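ECXA (Escherichia coli, PDB 4L63) binds a zinc ion and probably acts as a peptide-cleaving metalloenzyme of the metzincin type. Local coordinates at residues L192-S197 and S227-E232; I126-F131 and E148-K153; Y35-E40 and V78-S83; F93-Y98 and I118-F123. All coordinates share one frame; numbering follows the deposited sequence.

Interaction 1. Residues L192-S197 and S227-E232; sequences LNQAPS and SRNDIE
The carboxamides of Gln-194 and Asn-229 meet with their planes 73° apart, on side chains that cross at about a right angle. Gln-194 NE2 donates to Asn-229 OD1 over 2.8 Å; the oxygen lies in the plane of the Gln-194 amide, yet NE2 approaches it from above the Asn-229 carbonyl plane. From the opposite face of that plane comes Arg-228 NH1, which also bonds Ser-251 OG, so two donors grip the one oxygen. The Gln-194 amide is held at both ends: OE1 takes the backbone N-H of Asn-229 at 2.9 Å from N, and NE2 also donates to Leu-192 O. Leu-192 CD1 lies over one face of the Arg-228 guanidinium.

All this is gathered at the start of helix 228-239, where Ser-227 and Asp-230 form a capping box: Asp-230 N donates to Ser-227 OG (3.1 Å) and Ser-227 N to Asp-230 OD2 (2.9 Å). A water donates to Gln-194 OE1 and Ala-195 O and accepts from Ser-227 OG. The same aspartate receives Ser-197 OG on OD1, at a modelled length too short to be trusted. Ser-197 OG is also bonded to the backbone N of Met-199, probably the methionine of the metzincin Met-turn.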
loop_
_atom_site.group_PDB
_atom_site.type_symbol
_atom_site.label_atom_id
_atom_site.label_comp_id
_atom_site.label_asym_id
_atom_site.label_seq_id
_atom_site.Cartn_x
_atom_site.Cartn_y
_atom_site.Cartn_z
ATOM N N LEU A 192 -0.683 -6.759 -1.574
ATOM C CA LEU A 192 -1.434 -8.007 -1.349
ATOM C C LEU A 192 -0.812 -9.160 -2.135
ATOM O O LEU A 192 -0.709 -9.091 -3.363
ATOM C CB LEU A 192 -2.909 -7.827 -1.737
ATOM C CG LEU A 192 -3.717 -6.858 -0.863
ATOM C CD1 LEU A 192 -5.126 -6.612 -1.431
ATOM C CD2 LEU A 192 -3.815 -7.347 0.563
ATOM N N ASN A 193 -0.375 -10.210 -1.438
ATOM C CA ASN A 193 0.204 -11.352 -2.138
ATOM C C ASN A 193 -0.880 -12.069 -2.944
ATOM O O ASN A 193 -2.062 -12.022 -2.594
ATOM C CB ASN A 193 0.889 -12.328 -1.172
ATOM C CG ASN A 193 1.742 -13.371 -1.906
ATOM O OD1 ASN A 193 2.353 -13.083 -2.944
ATOM N ND2 ASN A 193 1.776 -14.585 -1.373
ATOM N N GLN A 194 -0.465 -12.704 -4.037
ATOM C CA GLN A 194 -1.379 -13.276 -5.018
ATOM C C GLN A 194 -0.578 -14.071 -6.053
ATOM O O GLN A 194 0.655 -13.980 -6.109
ATOM C CB GLN A 194 -2.195 -12.180 -5.716
ATOM C CG GLN A 194 -1.339 -11.032 -6.253
ATOM C CD GLN A 194 -2.160 -9.898 -6.842
ATOM O OE1 GLN A 194 -2.670 -9.990 -7.966
ATOM N NE2 GLN A 194 -2.325 -8.831 -6.068
ATOM N N ALA A 195 -1.278 -14.829 -6.883
ATOM C CA ALA A 195 -0.638 -15.602 -7.947
ATOM C C ALA A 195 -0.097 -14.681 -9.038
ATOM O O ALA A 195 -0.558 -13.549 -9.176
ATOM C CB ALA A 195 -1.628 -16.600 -8.537
ATOM N N PRO A 196 0.886 -15.160 -9.820
ATOM C CA PRO A 196 1.287 -14.374 -10.996
ATOM C C PRO A 196 0.120 -14.112 -11.951
ATOM O O PRO A 196 -0.821 -14.916 -12.034
ATOM C CB PRO A 196 2.356 -15.252 -11.670
ATOM C CG PRO A 196 2.160 -16.632 -11.090
ATOM C CD PRO A 196 1.673 -16.398 -9.683
ATOM N N SER A 197 0.177 -12.984 -12.653
ATOM C CA SER A 197 -0.838 -12.648 -13.644
ATOM C C SER A 197 -0.855 -13.691 -14.758
ATOM O O SER A 197 0.179 -14.237 -15.125
ATOM C CB SER A 197 -0.576 -11.259 -14.230
ATOM O OG SER A 197 -1.491 -10.950 -15.268
ATOM N N SER A 227 -5.500 -13.441 -11.992
ATOM C CA SER A 227 -5.113 -13.128 -10.620
ATOM C C SER A 227 -6.017 -12.050 -10.037
ATOM O O SER A 227 -6.848 -11.489 -10.747
ATOM C CB SER A 227 -3.664 -12.658 -10.570
ATOM O OG SER A 227 -3.555 -11.391 -11.203
ATOM N N ARG A 228 -5.850 -11.755 -8.747
ATOM C CA ARG A 228 -6.582 -10.649 -8.135
ATOM C C ARG A 228 -6.370 -9.361 -8.924
ATOM O O ARG A 228 -7.326 -8.659 -9.248
ATOM C CB ARG A 228 -6.159 -10.419 -6.682
ATOM C CG ARG A 228 -6.951 -9.291 -6.020
ATOM C CD ARG A 228 -6.058 -8.378 -5.196
ATOM N NE ARG A 228 -6.788 -7.251 -4.620
ATOM C CZ ARG A 228 -6.674 -5.995 -5.049
ATOM N NH1 ARG A 228 -5.853 -5.706 -6.063
ATOM N NH2 ARG A 228 -7.371 -5.030 -4.461
ATOM N N ASN A 229 -5.119 -9.054 -9.251
ATOM C CA ASN A 229 -4.843 -7.815 -9.973
ATOM C C ASN A 229 -5.375 -7.851 -11.408
ATOM O O ASN A 229 -5.799 -6.816 -11.931
ATOM C CB ASN A 229 -3.344 -7.498 -9.965
ATOM C CG ASN A 229 -2.863 -7.030 -8.598
ATOM O OD1 ASN A 229 -3.647 -6.959 -7.658
ATOM N ND2 ASN A 229 -1.585 -6.690 -8.490
ATOM N N ASP A 230 -5.352 -9.023 -12.044
ATOM C CA ASP A 230 -5.948 -9.171 -13.377
ATOM C C ASP A 230 -7.420 -8.758 -13.355
ATOM O O ASP A 230 -7.897 -8.047 -14.243
ATOM C CB ASP A 230 -5.840 -10.616 -13.876
ATOM C CG ASP A 230 -4.433 -11.000 -14.286
ATOM O OD1 ASP A 230 -3.620 -10.100 -14.595
ATOM O OD2 ASP A 230 -4.144 -12.217 -14.301
ATOM N N ILE A 231 -8.133 -9.216 -12.332
ATOM C CA ILE A 231 -9.556 -8.919 -12.178
ATOM C C ILE A 231 -9.777 -7.424 -11.948
ATOM O O ILE A 231 -10.646 -6.818 -12.563
ATOM C CB ILE A 231 -10.173 -9.722 -11.009
ATOM C CG1 ILE A 231 -10.117 -11.224 -11.297
ATOM C CG2 ILE A 231 -11.593 -9.273 -10.734
ATOM C CD1 ILE A 231 -10.878 -11.655 -12.548
ATOM N N GLU A 232 -8.980 -6.827 -11.068
ATOM C CA GLU A 232 -9.065 -5.390 -10.831
ATOM C C GLU A 232 -8.700 -4.585 -12.084
ATOM O O GLU A 232 -9.240 -3.495 -12.309
ATOM C CB GLU A 232 -8.159 -4.985 -9.664
ATOM C CG GLU A 232 -8.659 -5.480 -8.317
ATOM C CD GLU A 232 -10.107 -5.104 -8.067
ATOM O OE1 GLU A 232 -10.445 -3.907 -8.183
ATOM O OE2 GLU A 232 -10.908 -6.009 -7.758
HETATM O O HOH W 1 -1.112 -10.900 -10.169
#

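Interaction 2. Residues I126-F131 and E148-K153; sequences IVMNNF and EYIKLK
Phe-131 turns its ring edge to the face of Tyr-149, a T-shaped pair that joins the loop between helices 120-126 and 131-137 to helix 146-165, which further on bears the zinc ligands His-160 and His-164. The ring centroids are 5.5 Å apart and the planes stand at 72°. Both rings leave their backbones alike, with CG anti to the backbone N (chi1 172° in Tyr-149), yet the side chains slide past each other in opposite directions. Phe-131 CD1 sits over the tyrosine face near its rim, beside CG and CD2, 3.8 Å from Tyr-149 CD2, while Phe-131 CE1 reaches back to Tyr-149 CB.

The rim of the tyrosine is met quite differently. Val-127 O lies near the ring plane, 3.1 Å from Tyr-149 CE2, and Met-128 CA approaches the same edge, so backbone borders the ring where Phe-131 covers a face. Val-127 itself is buried. Its CG1, set between the backbone N and the carbonyl carbon (chi1 75°), packs 3.7 Å from Ile-150 CG1, the two side chains crossing at about a right angle; its CG2 rests 3.9 Å from Lys-153 CB. Met-128 CG adds looser packing against Ile-150. At the far end of the tyrosine, the OH is buried without any polar partner in the model, and Asn-130 CB lies 4.0 Å from Tyr-149 OH.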
loop_
_atom_site.group_PDB
_atom_site.type_symbol
_atom_site.label_atom_id
_atom_site.label_comp_id
_atom_site.label_asym_id
_atom_site.label_seq_id
_atom_site.Cartn_x
_atom_site.Cartn_y
_atom_site.Cartn_z
ATOM N N ILE A 126 4.025 -27.432 -31.325
ATOM C CA ILE A 126 4.808 -26.936 -30.194
ATOM C C ILE A 126 4.122 -26.997 -28.822
ATOM O O ILE A 126 4.627 -26.408 -27.868
ATOM C CB ILE A 126 5.247 -25.460 -30.424
ATOM C CG1 ILE A 126 4.055 -24.505 -30.317
ATOM C CG2 ILE A 126 5.944 -25.299 -31.766
ATOM C CD1 ILE A 126 4.439 -23.037 -30.344
ATOM N N VAL A 127 2.999 -27.704 -28.697
ATOM C CA VAL A 127 2.281 -27.705 -27.417
ATOM C C VAL A 127 3.020 -28.498 -26.333
ATOM O O VAL A 127 2.896 -28.191 -25.146
ATOM C CB VAL A 127 0.840 -28.265 -27.549
ATOM C CG1 VAL A 127 0.853 -29.765 -27.702
ATOM C CG2 VAL A 127 0.004 -27.878 -26.336
ATOM N N MET A 128 3.799 -29.501 -26.733
ATOM C CA MET A 128 4.498 -30.338 -25.764
ATOM C C MET A 128 6.001 -30.079 -25.750
ATOM O O MET A 128 6.773 -30.897 -25.248
ATOM C CB MET A 128 4.228 -31.820 -26.038
ATOM C CG MET A 128 2.778 -32.234 -25.839
ATOM S SD MET A 128 2.626 -33.882 -25.123
ATOM C CE MET A 128 3.717 -34.828 -26.186
ATOM N N ASN A 129 6.412 -28.935 -26.289
ATOM C CA ASN A 129 7.821 -28.563 -26.315
ATOM C C ASN A 129 8.408 -28.371 -24.923
ATOM O O ASN A 129 9.626 -28.377 -24.749
ATOM C CB ASN A 129 8.018 -27.290 -27.136
ATOM C CG ASN A 129 8.220 -27.579 -28.607
ATOM O OD1 ASN A 129 7.800 -28.621 -29.112
ATOM N ND2 ASN A 129 8.865 -26.653 -29.305
ATOM N N ASN A 130 7.549 -28.203 -23.927
ATOM C CA ASN A 130 8.026 -28.032 -22.568
ATOM C C ASN A 130 7.399 -29.069 -21.644
ATOM O O ASN A 130 7.347 -28.878 -20.431
ATOM C CB ASN A 130 7.741 -26.608 -22.099
ATOM C CG ASN A 130 8.719 -25.610 -22.669
ATOM O OD1 ASN A 130 8.354 -24.758 -23.478
ATOM N ND2 ASN A 130 9.970 -25.702 -22.242
ATOM N N PHE A 131 6.995 -30.203 -22.176
ATOM C CA PHE A 131 6.335 -31.194 -21.344
ATOM C C PHE A 131 7.161 -31.763 -20.206
ATOM O O PHE A 131 6.644 -31.956 -19.128
ATOM C CB PHE A 131 5.834 -32.333 -22.206
ATOM C CG PHE A 131 5.086 -33.386 -21.443
ATOM C CD1 PHE A 131 3.839 -33.113 -20.916
ATOM C CD2 PHE A 131 5.631 -34.654 -21.266
ATOM C CE1 PHE A 131 3.145 -34.079 -20.218
ATOM C CE2 PHE A 131 4.938 -35.624 -20.578
ATOM C CZ PHE A 131 3.688 -35.337 -20.057
ATOM N N GLU A 148 -4.047 -34.220 -21.072
ATOM C CA GLU A 148 -4.519 -33.131 -20.218
ATOM C C GLU A 148 -3.532 -31.979 -20.069
ATOM O O GLU A 148 -3.921 -30.893 -19.648
ATOM C CB GLU A 148 -4.908 -33.652 -18.833
ATOM C CG GLU A 148 -4.149 -34.865 -18.360
ATOM C CD GLU A 148 -4.888 -35.600 -17.259
ATOM O OE1 GLU A 148 -6.069 -35.948 -17.470
ATOM O OE2 GLU A 148 -4.293 -35.822 -16.184
ATOM N N TYR A 149 -2.267 -32.196 -20.414
ATOM C CA TYR A 149 -1.324 -31.084 -20.467
ATOM C C TYR A 149 -1.642 -30.206 -21.678
ATOM O O TYR A 149 -1.312 -29.019 -21.699
ATOM C CB TYR A 149 0.127 -31.574 -20.515
ATOM C CG TYR A 149 1.133 -30.467 -20.771
ATOM C CD1 TYR A 149 1.552 -29.628 -19.740
ATOM C CD2 TYR A 149 1.664 -30.260 -22.041
ATOM C CE1 TYR A 149 2.467 -28.613 -19.969
ATOM C CE2 TYR A 149 2.579 -29.249 -22.277
ATOM C CZ TYR A 149 2.976 -28.429 -21.239
ATOM O OH TYR A 149 3.887 -27.424 -21.476
ATOM N N ILE A 150 -2.296 -30.792 -22.679
ATOM C CA ILE A 150 -2.706 -30.052 -23.869
ATOM C C ILE A 150 -4.006 -29.274 -23.602
ATOM O O ILE A 150 -4.187 -28.164 -24.113
ATOM C CB ILE A 150 -2.873 -30.995 -25.088
ATOM C CG1 ILE A 150 -1.513 -31.567 -25.501
ATOM C CG2 ILE A 150 -3.477 -30.260 -26.272
ATOM C CD1 ILE A 150 -1.599 -32.672 -26.533
ATOM N N LYS A 151 -4.899 -29.841 -22.789
ATOM C CA LYS A 151 -6.104 -29.120 -22.364
ATOM C C LYS A 151 -5.748 -27.970 -21.423
ATOM O O LYS A 151 -6.342 -26.893 -21.492
ATOM C CB LYS A 151 -7.108 -30.058 -21.680
ATOM C CG LYS A 151 -7.150 -31.472 -22.237
ATOM C CD LYS A 151 -7.737 -32.457 -21.232
ATOM C CE LYS A 151 -9.083 -32.999 -21.662
ATOM N NZ LYS A 151 -9.344 -34.315 -21.013
ATOM N N LEU A 152 -4.782 -28.212 -20.539
ATOM C CA LEU A 152 -4.291 -27.185 -19.627
ATOM C C LEU A 152 -3.779 -25.989 -20.419
ATOM O O LEU A 152 -4.165 -24.847 -20.161
ATOM C CB LEU A 152 -3.184 -27.744 -18.728
ATOM C CG LEU A 152 -2.454 -26.746 -17.822
ATOM C CD1 LEU A 152 -3.435 -26.045 -16.901
ATOM C CD2 LEU A 152 -1.353 -27.430 -17.021
ATOM N N LYS A 153 -2.919 -26.274 -21.394
ATOM C CA LYS A 153 -2.338 -25.253 -22.256
ATOM C C LYS A 153 -3.416 -24.511 -23.045
ATOM O O LYS A 153 -3.299 -23.310 -23.291
ATOM C CB LYS A 153 -1.321 -25.883 -23.210
ATOM C CG LYS A 153 0.006 -25.144 -23.295
ATOM C CD LYS A 153 0.864 -25.415 -22.068
ATOM C CE LYS A 153 2.221 -24.731 -22.176
ATOM N NZ LYS A 153 2.122 -23.355 -22.733
#

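Interaction 3. Residues Y35-E40 and V78-S83; sequences YTVPDE and VQQVSS
Tyr-35 places CG between its backbone N and carbonyl carbon (chi1 68°), and chi2 of -86° turns the ring so that one face lies against Gln-80. The CA of Gln-80 stands 4.0 Å from the centroid of the Tyr-35 ring, only 16° off the ring normal, which makes a CH-pi contact. Further out on the same residue, Gln-80 CG lies 3.5 Å from Tyr-35 CE2. The rim is met by another neighbour: Val-78 CB approaches near the ring plane, 3.9 Å from Tyr-35 CE1.

The backbones form a parallel bridge between strands 33-36 and 78-80, with Tyr-35 opposite Gln-80 and both side chains on one face of the sheet. Tyr-35 N donates to Gln-79 O (3.2 Å), and Val-81 N donates to Tyr-35 O at 2.7 Å, nearly straight. The connection runs through strands 41-44 and 56-59 and then helix 60-70, an elaborated beta-alpha-beta crossover, and that helix packs on the tyrosine's side of the sheet through Val-64 and Phe-68. Strand 78-80 is outermost in the sheet of this chain.

Beyond CG the Gln-80 chain is extended and crosses Val-37 at about a right angle, bringing Gln-80 NE2 to 3.4 Å from Val-37 CB. The amide nitrogen finds its polar partner in Ser-61 OG, at the start of helix 60-70.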
loop_
_atom_site.group_PDB
_atom_site.type_symbol
_atom_site.label_atom_id
_atom_site.label_comp_id
_atom_site.label_asym_id
_atom_site.label_seq_id
_atom_site.Cartn_x
_atom_site.Cartn_y
_atom_site.Cartn_z
ATOM N N TYR A 35 -20.569 -12.541 -28.327
ATOM C CA TYR A 35 -19.474 -13.173 -29.057
ATOM C C TYR A 35 -19.890 -14.404 -29.856
ATOM O O TYR A 35 -20.820 -15.116 -29.478
ATOM C CB TYR A 35 -18.347 -13.538 -28.091
ATOM C CG TYR A 35 -18.686 -14.637 -27.115
ATOM C CD1 TYR A 35 -19.320 -14.352 -25.910
ATOM C CD2 TYR A 35 -18.348 -15.957 -27.383
ATOM C CE1 TYR A 35 -19.622 -15.353 -25.008
ATOM C CE2 TYR A 35 -18.647 -16.963 -26.489
ATOM C CZ TYR A 35 -19.281 -16.657 -25.303
ATOM O OH TYR A 35 -19.578 -17.657 -24.408
ATOM N N THR A 36 -19.190 -14.645 -30.964
ATOM C CA THR A 36 -19.479 -15.790 -31.825
ATOM C C THR A 36 -18.403 -16.870 -31.709
ATOM O O THR A 36 -17.212 -16.567 -31.603
ATOM C CB THR A 36 -19.611 -15.371 -33.308
ATOM O OG1 THR A 36 -18.315 -15.088 -33.851
ATOM C CG2 THR A 36 -20.509 -14.150 -33.453
ATOM N N VAL A 37 -18.836 -18.130 -31.719
ATOM C CA VAL A 37 -17.924 -19.272 -31.668
ATOM C C VAL A 37 -18.368 -20.377 -32.634
ATOM O O VAL A 37 -19.393 -21.022 -32.418
ATOM C CB VAL A 37 -17.819 -19.864 -30.246
ATOM C CG1 VAL A 37 -16.929 -21.095 -30.250
ATOM C CG2 VAL A 37 -17.283 -18.832 -29.269
ATOM N N PRO A 38 -17.568 -20.666 -33.640
ATOM C CA PRO A 38 -17.913 -21.680 -34.637
ATOM C C PRO A 38 -17.992 -23.122 -34.124
ATOM O O PRO A 38 -17.280 -23.489 -33.207
ATOM C CB PRO A 38 -16.808 -21.510 -35.657
ATOM C CG PRO A 38 -16.545 -20.029 -35.625
ATOM C CD PRO A 38 -16.906 -19.512 -34.258
ATOM N N ASP A 39 -18.839 -23.929 -34.770
ATOM C CA ASP A 39 -19.370 -25.209 -34.274
ATOM C C ASP A 39 -18.354 -26.282 -33.942
ATOM O O ASP A 39 -18.580 -27.073 -33.028
ATOM C CB ASP A 39 -20.388 -25.803 -35.269
ATOM C CG ASP A 39 -20.876 -27.223 -34.869
ATOM O OD1 ASP A 39 -21.388 -27.390 -33.746
ATOM O OD2 ASP A 39 -20.747 -28.164 -35.681
ATOM N N GLU A 40 -17.280 -26.362 -34.703
ATOM C CA GLU A 40 -16.373 -27.484 -34.578
ATOM C C GLU A 40 -15.803 -27.611 -33.190
ATOM O O GLU A 40 -15.612 -26.643 -32.495
ATOM C CB GLU A 40 -15.202 -27.314 -35.533
ATOM N N VAL A 78 -21.561 -11.808 -20.281
ATOM C CA VAL A 78 -21.525 -12.236 -21.669
ATOM C C VAL A 78 -22.662 -13.092 -22.129
ATOM O O VAL A 78 -23.515 -13.526 -21.356
ATOM C CB VAL A 78 -20.272 -13.044 -21.990
ATOM C CG1 VAL A 78 -19.035 -12.258 -21.656
ATOM C CG2 VAL A 78 -20.291 -14.352 -21.207
ATOM N N GLN A 79 -22.582 -13.396 -23.414
ATOM C CA GLN A 79 -23.632 -14.100 -24.095
ATOM C C GLN A 79 -23.162 -14.541 -25.464
ATOM O O GLN A 79 -22.776 -13.723 -26.305
ATOM C CB GLN A 79 -24.844 -13.201 -24.198
ATOM C CG GLN A 79 -26.044 -13.834 -24.826
ATOM C CD GLN A 79 -27.179 -12.864 -24.839
ATOM O OE1 GLN A 79 -27.058 -11.776 -25.400
ATOM N NE2 GLN A 79 -28.281 -13.226 -24.194
ATOM N N GLN A 80 -23.179 -15.850 -25.670
ATOM C CA GLN A 80 -22.798 -16.414 -26.944
ATOM C C GLN A 80 -23.878 -16.114 -27.970
ATOM O O GLN A 80 -25.069 -16.295 -27.712
ATOM C CB GLN A 80 -22.577 -17.915 -26.818
ATOM C CG GLN A 80 -21.535 -18.437 -27.767
ATOM C CD GLN A 80 -21.419 -19.937 -27.737
ATOM O OE1 GLN A 80 -22.395 -20.647 -27.497
ATOM N NE2 GLN A 80 -20.200 -20.429 -27.921
ATOM N N VAL A 81 -23.449 -15.637 -29.131
ATOM C CA VAL A 81 -24.358 -15.307 -30.211
ATOM C C VAL A 81 -23.957 -16.045 -31.480
ATOM O O VAL A 81 -22.829 -15.910 -31.961
ATOM C CB VAL A 81 -24.385 -13.795 -30.476
ATOM C CG1 VAL A 81 -25.206 -13.501 -31.713
ATOM C CG2 VAL A 81 -24.964 -13.071 -29.278
ATOM N N SER A 82 -24.894 -16.834 -31.998
ATOM C CA SER A 82 -24.676 -17.652 -33.184
ATOM C C SER A 82 -24.167 -16.813 -34.354
ATOM O O SER A 82 -24.496 -15.632 -34.471
ATOM C CB SER A 82 -25.973 -18.374 -33.571
ATOM O OG SER A 82 -25.703 -19.593 -34.236
ATOM N N SER A 83 -23.358 -17.435 -35.207
ATOM C CA SER A 83 -22.780 -16.768 -36.370
ATOM C C SER A 83 -23.849 -16.191 -37.297
ATOM O O SER A 83 -24.937 -16.748 -37.430
ATOM C CB SER A 83 -21.892 -17.743 -37.144
ATOM O OG SER A 83 -21.090 -18.506 -36.259
#

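Interaction 4. Residues F93-Y98 and I118-F123; sequences FSTTNY and IDIGSF
Thr-96 and Asp-119 face each other where two parallel strands, 91-96 and 115-119, end and the second passes straight into helix 120-126. Ile-118 N donates to Ser-94 O (2.8 Å), and Thr-96 N reaches Ile-118 O from above its carbonyl plane. The ladder runs on past the last strand residue, since Ile-120 N, already at the turn into the helix, donates to Thr-96 O over 2.7 Å and nearly along the C=O axis.

The Asp-119 carboxylate ties the ends of the two strands together. CG is anti to the backbone N (chi1 -160°), which carries the carboxylate toward 93-98, and OD2 accepts two bonds across the contact. Tyr-98 N, 2.7 Å from OD2, uses the syn lone pair; Thr-96 OG1 comes to OD2 on the anti side, 3.1 Å away and 35° out of the carboxylate plane. The Tyr-98 ring edge also lies near OD2, with Tyr-98 CD2 at 3.5 Å. Asp-119 is the N-cap of helix 120-126; its OD1 accepts from Ser-122 N at a modelled distance short enough to be doubtful, and takes Ala-99 N as well. So many donors, together with the helix start, would be expected to stabilise the negative charge. Arg-117 NH2 donates to Thr-96 OG1.

On the other face of the sheet, Thr-95 CG2 packs 3.7 Å from Ile-120 CD1, and Ile-118, buried on the same face as Thr-95, touches Thr-157 of the zinc-binding helix. Parallel strands in this order, bordered by the antiparallel strand 104-107 and backed by the HExxH helix, are typical of the metzincin central sheet.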
loop_
_atom_site.group_PDB
_atom_site.type_symbol
_atom_site.label_atom_id
_atom_site.label_comp_id
_atom_site.label_asym_id
_atom_site.label_seq_id
_atom_site.Cartn_x
_atom_site.Cartn_y
_atom_site.Cartn_z
ATOM N N PHE A 93 -14.418 -15.495 -32.099
ATOM C CA PHE A 93 -13.466 -16.559 -31.806
ATOM C C PHE A 93 -13.335 -17.444 -33.039
ATOM O O PHE A 93 -14.292 -17.593 -33.791
ATOM C CB PHE A 93 -13.910 -17.374 -30.591
ATOM C CG PHE A 93 -13.759 -16.647 -29.284
ATOM C CD1 PHE A 93 -14.710 -15.728 -28.871
ATOM C CD2 PHE A 93 -12.659 -16.877 -28.471
ATOM C CE1 PHE A 93 -14.570 -15.052 -27.666
ATOM C CE2 PHE A 93 -12.511 -16.204 -27.264
ATOM C CZ PHE A 93 -13.469 -15.289 -26.865
ATOM N N SER A 94 -12.152 -18.010 -33.256
ATOM C CA SER A 94 -11.925 -18.876 -34.408
ATOM C C SER A 94 -10.632 -19.675 -34.289
ATOM O O SER A 94 -9.812 -19.439 -33.395
ATOM C CB SER A 94 -11.899 -18.058 -35.704
ATOM O OG SER A 94 -10.857 -17.099 -35.682
ATOM N N THR A 95 -10.463 -20.623 -35.203
ATOM C CA THR A 95 -9.250 -21.420 -35.279
ATOM C C THR A 95 -8.522 -21.106 -36.578
ATOM O O THR A 95 -9.145 -20.724 -37.570
ATOM C CB THR A 95 -9.549 -22.930 -35.211
ATOM O OG1 THR A 95 -10.455 -23.283 -36.263
ATOM C CG2 THR A 95 -10.175 -23.294 -33.876
ATOM N N THR A 96 -7.203 -21.263 -36.570
ATOM C CA THR A 96 -6.395 -21.020 -37.760
ATOM C C THR A 96 -5.337 -22.106 -37.930
ATOM O O THR A 96 -5.116 -22.913 -37.028
ATOM C CB THR A 96 -5.692 -19.648 -37.705
ATOM O OG1 THR A 96 -4.872 -19.573 -36.530
ATOM C CG2 THR A 96 -6.706 -18.511 -37.687
ATOM N N ASN A 97 -4.678 -22.117 -39.084
ATOM C CA ASN A 97 -3.606 -23.070 -39.344
ATOM C C ASN A 97 -2.388 -22.404 -39.973
ATOM O O ASN A 97 -2.052 -22.672 -41.126
ATOM C CB ASN A 97 -4.098 -24.205 -40.252
ATOM C CG ASN A 97 -4.532 -25.434 -39.474
ATOM O OD1 ASN A 97 -3.700 -26.247 -39.068
ATOM N ND2 ASN A 97 -5.837 -25.582 -39.272
ATOM N N TYR A 98 -1.727 -21.536 -39.214
ATOM C CA TYR A 98 -0.511 -20.891 -39.694
ATOM C C TYR A 98 0.724 -21.732 -39.366
ATOM O O TYR A 98 1.695 -21.730 -40.126
ATOM C CB TYR A 98 -0.358 -19.482 -39.102
ATOM C CG TYR A 98 -1.430 -18.497 -39.526
ATOM C CD1 TYR A 98 -1.320 -17.792 -40.719
ATOM C CD2 TYR A 98 -2.536 -18.249 -38.720
ATOM C CE1 TYR A 98 -2.294 -16.885 -41.110
ATOM C CE2 TYR A 98 -3.512 -17.341 -39.100
ATOM C CZ TYR A 98 -3.387 -16.664 -40.296
ATOM O OH TYR A 98 -4.357 -15.763 -40.675
ATOM N N ILE A 118 -7.269 -19.230 -32.261
ATOM C CA ILE A 118 -6.489 -20.316 -31.685
ATOM C C ILE A 118 -5.914 -21.155 -32.812
ATOM O O ILE A 118 -6.638 -21.903 -33.473
ATOM C CB ILE A 118 -7.331 -21.218 -30.754
ATOM C CG1 ILE A 118 -7.793 -20.442 -29.518
ATOM C CG2 ILE A 118 -6.537 -22.458 -30.346
ATOM C CD1 ILE A 118 -6.672 -19.992 -28.616
ATOM N N ASP A 119 -4.616 -21.016 -33.050
ATOM C CA ASP A 119 -3.961 -21.789 -34.094
ATOM C C ASP A 119 -3.998 -23.264 -33.735
ATOM O O ASP A 119 -3.721 -23.637 -32.602
ATOM C CB ASP A 119 -2.520 -21.323 -34.294
ATOM C CG ASP A 119 -1.963 -21.734 -35.640
ATOM O OD1 ASP A 119 -1.372 -22.831 -35.733
ATOM O OD2 ASP A 119 -2.121 -20.960 -36.607
ATOM N N ILE A 120 -4.357 -24.103 -34.697
ATOM C CA ILE A 120 -4.412 -25.535 -34.450
ATOM C C ILE A 120 -3.099 -26.187 -34.875
ATOM O O ILE A 120 -2.621 -27.123 -34.232
ATOM C CB ILE A 120 -5.591 -26.186 -35.190
ATOM C CG1 ILE A 120 -6.895 -25.460 -34.852
ATOM C CG2 ILE A 120 -5.699 -27.647 -34.823
ATOM C CD1 ILE A 120 -7.254 -25.505 -33.387
ATOM N N GLY A 121 -2.514 -25.672 -35.954
ATOM C CA GLY A 121 -1.239 -26.159 -36.454
ATOM C C GLY A 121 -0.075 -25.903 -35.512
ATOM O O GLY A 121 0.832 -26.728 -35.405
ATOM N N SER A 122 -0.093 -24.758 -34.831
ATOM C CA SER A 122 0.946 -24.439 -33.854
ATOM C C SER A 122 0.874 -25.371 -32.646
ATOM O O SER A 122 1.903 -25.829 -32.152
ATOM C CB SER A 122 0.842 -22.978 -33.397
ATOM O OG SER A 122 1.430 -22.101 -34.344
ATOM N N PHE A 123 -0.340 -25.650 -32.177
ATOM C CA PHE A 123 -0.530 -26.584 -31.071
ATOM C C PHE A 123 0.008 -27.971 -31.419
ATOM O O PHE A 123 0.791 -28.544 -30.666
ATOM C CB PHE A 123 -2.008 -26.670 -30.680
ATOM C CG PHE A 123 -2.406 -25.691 -29.609
ATOM C CD1 PHE A 123 -2.859 -24.428 -29.941
ATOM C CD2 PHE A 123 -2.312 -26.031 -28.269
ATOM C CE1 PHE A 123 -3.220 -23.521 -28.962
ATOM C CE2 PHE A 123 -2.670 -25.129 -27.285
ATOM C CZ PHE A 123 -3.124 -23.871 -27.632
#

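In the fold
Interactions 3 and 4 belong to one sheet: strand 33-36 of the former neighbours strand 91-96 of the latter, and they touch directly through Thr-36 O and Phe-93 N and through the Tyr-35 and Phe-93 rings. Interaction 3 is a surface contact at the sheet margin, whereas interaction 4 is partly buried and adds a charged cap to its backbone ladder. Interaction 2 follows in sequence, its centre about 15 Å from that of interaction 4, and is likewise partly buried, held by aromatic and aliphatic packing. Interaction 1, on the opposite side of the chain's centre from interactions 3 and 4, is the buried one, yet it is largely polar, built of amides, a capping box and a water.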